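Local coordinates for uncharacterized protein (Sulfolobus tokodaii, PDB 2PD2), which is of unknown function but belongs to the DsrE/DsrF-like family, whose members include sulfur-handling proteins, and is found as a trimer in the deposited assembly, at the interface of chains A and B. Residues are numbered along the deposited sequence; one frame, centred on the assembly and turned at random. Chains: chain A/B, Hypothetical protein ST0148.

Contact 1: the interface of chains A and B. Residues chain A 1, 3, 23, 27; chain B 93, 96-97.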
# COMPACT_ATOMS: atom_id res chain seq x y z
N MET A 1 -18.32 -6.94 -7.49
CA MET A 1 -17.30 -6.40 -6.54
C MET A 1 -16.24 -5.62 -7.31
O MET A 1 -15.37 -6.22 -7.95
CB MET A 1 -16.63 -7.55 -5.80
CG MET A 1 -15.59 -7.09 -4.81
SD MET A 1 -16.34 -6.53 -3.29
CE MET A 1 -16.27 -8.02 -2.33
N VAL A 3 -12.94 -3.54 -7.74
CA VAL A 3 -11.64 -3.40 -7.08
C VAL A 3 -10.65 -2.64 -7.96
O VAL A 3 -10.45 -2.99 -9.13
CB VAL A 3 -11.02 -4.79 -6.79
CG1 VAL A 3 -9.73 -4.63 -5.99
CG2 VAL A 3 -12.02 -5.67 -6.03
N LEU A 23 -6.88 -12.82 -6.92
CA LEU A 23 -8.09 -12.04 -6.66
C LEU A 23 -9.20 -12.52 -7.58
O LEU A 23 -10.30 -12.86 -7.14
CB LEU A 23 -7.83 -10.55 -6.91
CG LEU A 23 -9.03 -9.62 -6.70
CD1 LEU A 23 -9.49 -9.71 -5.26
CD2 LEU A 23 -8.65 -8.19 -7.05
N ILE A 27 -12.76 -13.97 -6.03
CA ILE A 27 -13.98 -13.19 -5.95
C ILE A 27 -14.84 -13.33 -7.21
O ILE A 27 -14.50 -12.82 -8.27
CB ILE A 27 -13.67 -11.69 -5.71
CG1 ILE A 27 -12.91 -11.54 -4.38
CG2 ILE A 27 -14.96 -10.89 -5.65
CD1 ILE A 27 -12.63 -10.10 -3.99
N GLY B 93 -8.34 -11.58 -1.45
CA GLY B 93 -9.79 -11.67 -1.43
C GLY B 93 -10.33 -11.27 -0.07
O GLY B 93 -11.37 -10.62 0.04
N VAL B 96 -10.03 -7.42 0.38
CA VAL B 96 -11.09 -6.74 -0.34
C VAL B 96 -12.45 -6.93 0.35
O VAL B 96 -13.20 -5.98 0.52
CB VAL B 96 -11.16 -7.24 -1.81
CG1 VAL B 96 -12.45 -6.76 -2.47
CG2 VAL B 96 -9.94 -6.70 -2.59
N ARG B 97 -12.76 -8.17 0.75
CA ARG B 97 -14.03 -8.43 1.41
C ARG B 97 -14.19 -7.68 2.73
O ARG B 97 -15.25 -7.11 2.99
CB ARG B 97 -14.23 -9.94 1.65
CG ARG B 97 -14.75 -10.70 0.44
CD ARG B 97 -15.10 -12.14 0.79
NE ARG B 97 -13.91 -12.96 0.99
CZ ARG B 97 -13.27 -13.60 0.01
NH1 ARG B 97 -13.71 -13.51 -1.24
NH2 ARG B 97 -12.19 -14.31 0.28
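B:Val96, on helix 91-100 with helical backbone angles (phi -67°, psi -46°), meets a surface of chain A built from the N-terminal A:Met1, A:Val3 on strand 2-7, the helical A:Leu23 and A:Ile27 just past helix 13-26. Its two methyls divide the work. B:Val96 CG1, anti to the backbone N (chi1 168°), lies 3.7 Å from A:Ile27 CD1 and also packs on A:Val3 CG2 and A:Met1. B:Val96 CG2 turns to the other part of the surface, 4.0 Å from A:Leu23 CD1 and equally near A:Val3 CG1. The two valines meet tip to tip, whereas A:Leu23 crosses B:Val96 at about a right angle. A:Met1 runs past the valine in the opposite direction; its chain is bent at the second and third torsions, and CE ends near both B:Val96 CG1 and B:Arg97 CG, the latter at 4.1 Å. A:Ile27 approaches B:Val96 obliquely with its CD1, which also comes to 4.1 Å from B:Gly93 CA, where the lack of a side chain probably lets the methyl reach the helix backbone. B:Arg97 passes antiparallel to A:Ile27, with B:Arg97 NH1 3.8 Å from A:Ile27 CG1. The carbonyl O of B:Gly93 sits over the centre of the guanidinium, one turn back on the same helix. This apolar patch, with B:Val96 set among four side chains, probably helps hold neighbouring subunits of the deposited trimer together.

Contact 2: the interface of chains A and B. Residues chain A 12, 108; chain B 8-9, 12.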
# COMPACT_ATOMS: atom_id res chain seq x y z
N LYS A 12 8.36 -5.77 -8.18
CA LYS A 12 7.33 -6.58 -7.53
C LYS A 12 6.17 -6.91 -8.46
O LYS A 12 5.17 -7.48 -8.02
CB LYS A 12 6.81 -5.86 -6.28
CG LYS A 12 7.88 -5.63 -5.22
CD LYS A 12 7.34 -4.86 -4.02
CE LYS A 12 8.45 -4.60 -3.00
NZ LYS A 12 7.98 -3.83 -1.82
N LEU A 108 -0.66 -3.38 -4.35
CA LEU A 108 0.24 -4.51 -4.58
C LEU A 108 1.63 -4.02 -4.98
O LEU A 108 1.87 -2.80 -4.87
CB LEU A 108 -0.32 -5.43 -5.66
CG LEU A 108 -1.62 -6.18 -5.32
CD1 LEU A 108 -2.11 -6.94 -6.54
CD2 LEU A 108 -1.37 -7.13 -4.16
OXT LEU A 108 2.46 -4.87 -5.38
N LYS B 8 2.71 -7.82 2.88
CA LYS B 8 3.05 -8.71 1.77
C LYS B 8 4.54 -8.95 1.55
O LYS B 8 4.92 -9.95 0.93
CB LYS B 8 2.45 -8.16 0.47
CG LYS B 8 2.83 -6.70 0.17
CD LYS B 8 2.31 -6.25 -1.20
CE LYS B 8 2.51 -4.75 -1.43
NZ LYS B 8 1.52 -3.89 -0.69
N ASP B 9 5.38 -8.05 2.05
CA ASP B 9 6.82 -8.18 1.86
C ASP B 9 7.52 -8.74 3.09
O ASP B 9 7.55 -8.10 4.15
CB ASP B 9 7.41 -6.82 1.48
CG ASP B 9 6.80 -6.25 0.21
OD1 ASP B 9 6.83 -6.94 -0.83
OD2 ASP B 9 6.28 -5.11 0.24
N LYS B 12 9.96 -6.68 5.13
CA LYS B 12 9.42 -5.54 5.87
C LYS B 12 8.52 -5.95 7.02
O LYS B 12 7.89 -5.10 7.66
CB LYS B 12 8.64 -4.62 4.91
CG LYS B 12 9.51 -4.02 3.81
CD LYS B 12 8.69 -3.17 2.84
CE LYS B 12 9.58 -2.62 1.72
NZ LYS B 12 8.82 -1.80 0.74
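This is a polar, salt-bridged patch between two subunits of the DsrE/DsrF-like family, and it probably helps join them in the deposited trimer. From chain A come A:Lys12, in the short 3-10 helix 10-12, and the C-terminal A:Leu108; from chain B come B:Lys8 and B:Asp9, in the loop after strand 2-7, with B:Lys12 beyond. The central pair is A:Lys12 and B:Asp9, whose side chains reach out from opposite directions. CG of A:Lys12 stands anti to the carbonyl carbon (chi1 -62°), and from there the chain runs fully extended to carry the ammonium NZ to B:Asp9 OD2, 3.0 Å away, as both hydrogen bond and salt bridge. The ammonium approaches from above the carboxylate plane, 58° out of it, rather than flat alongside it. The other oxygen, B:Asp9 OD1, is 3.5 Å from A:Lys12 NZ and rests near the lysine methylenes, 3.6 Å from A:Lys12 CE. With an alanine here instead of B:Asp9, the A:Lys12 ammonium would probably lose its carboxylate mate and be left beside the B:Lys12 ammonium with no acid at hand. B:Lys12 is also extended, and its NZ lies 3.4 Å from A:Lys12 NZ; both ammonium groups gather at the B:Asp9 carboxylate, which probably balances their charge, and the closeness might lower the affinity of one amine for its proton. Beside this group, B:Lys8 makes a contact of a different kind. Its CG sits between the backbone N and the carbonyl carbon (chi1 54°), and the chain then runs extended to bring B:Lys8 CE to 3.7 Å from A:Leu108 C, the terminal carboxylate carbon; the bend at the last torsion turns only NZ. B:Lys8 NZ stays 4.3 Å from A:Leu108 O, a separation at which the attraction of opposite charges may act without a direct bond.

Contact 1 and contact 2 belong to the same A-B interface, the centres of their C-alpha atoms about 18 Å apart. They share no residue, yet both draw on neighbouring parts of the fold: strand 2-7 supplies A:Val3 to contact 1 and, in chain B, leads into the loop of contact 2. On chain A, helix 13-26, which follows the 3-10 helix of A:Lys12, supplies A:Leu23 to contact 1 and leads to A:Ile27. The A-B pairing is not an exact two-fold, although Lys12 of both chains meets in contact 2; in the deposited three-copy assembly an apolar patch and a charged one could act together.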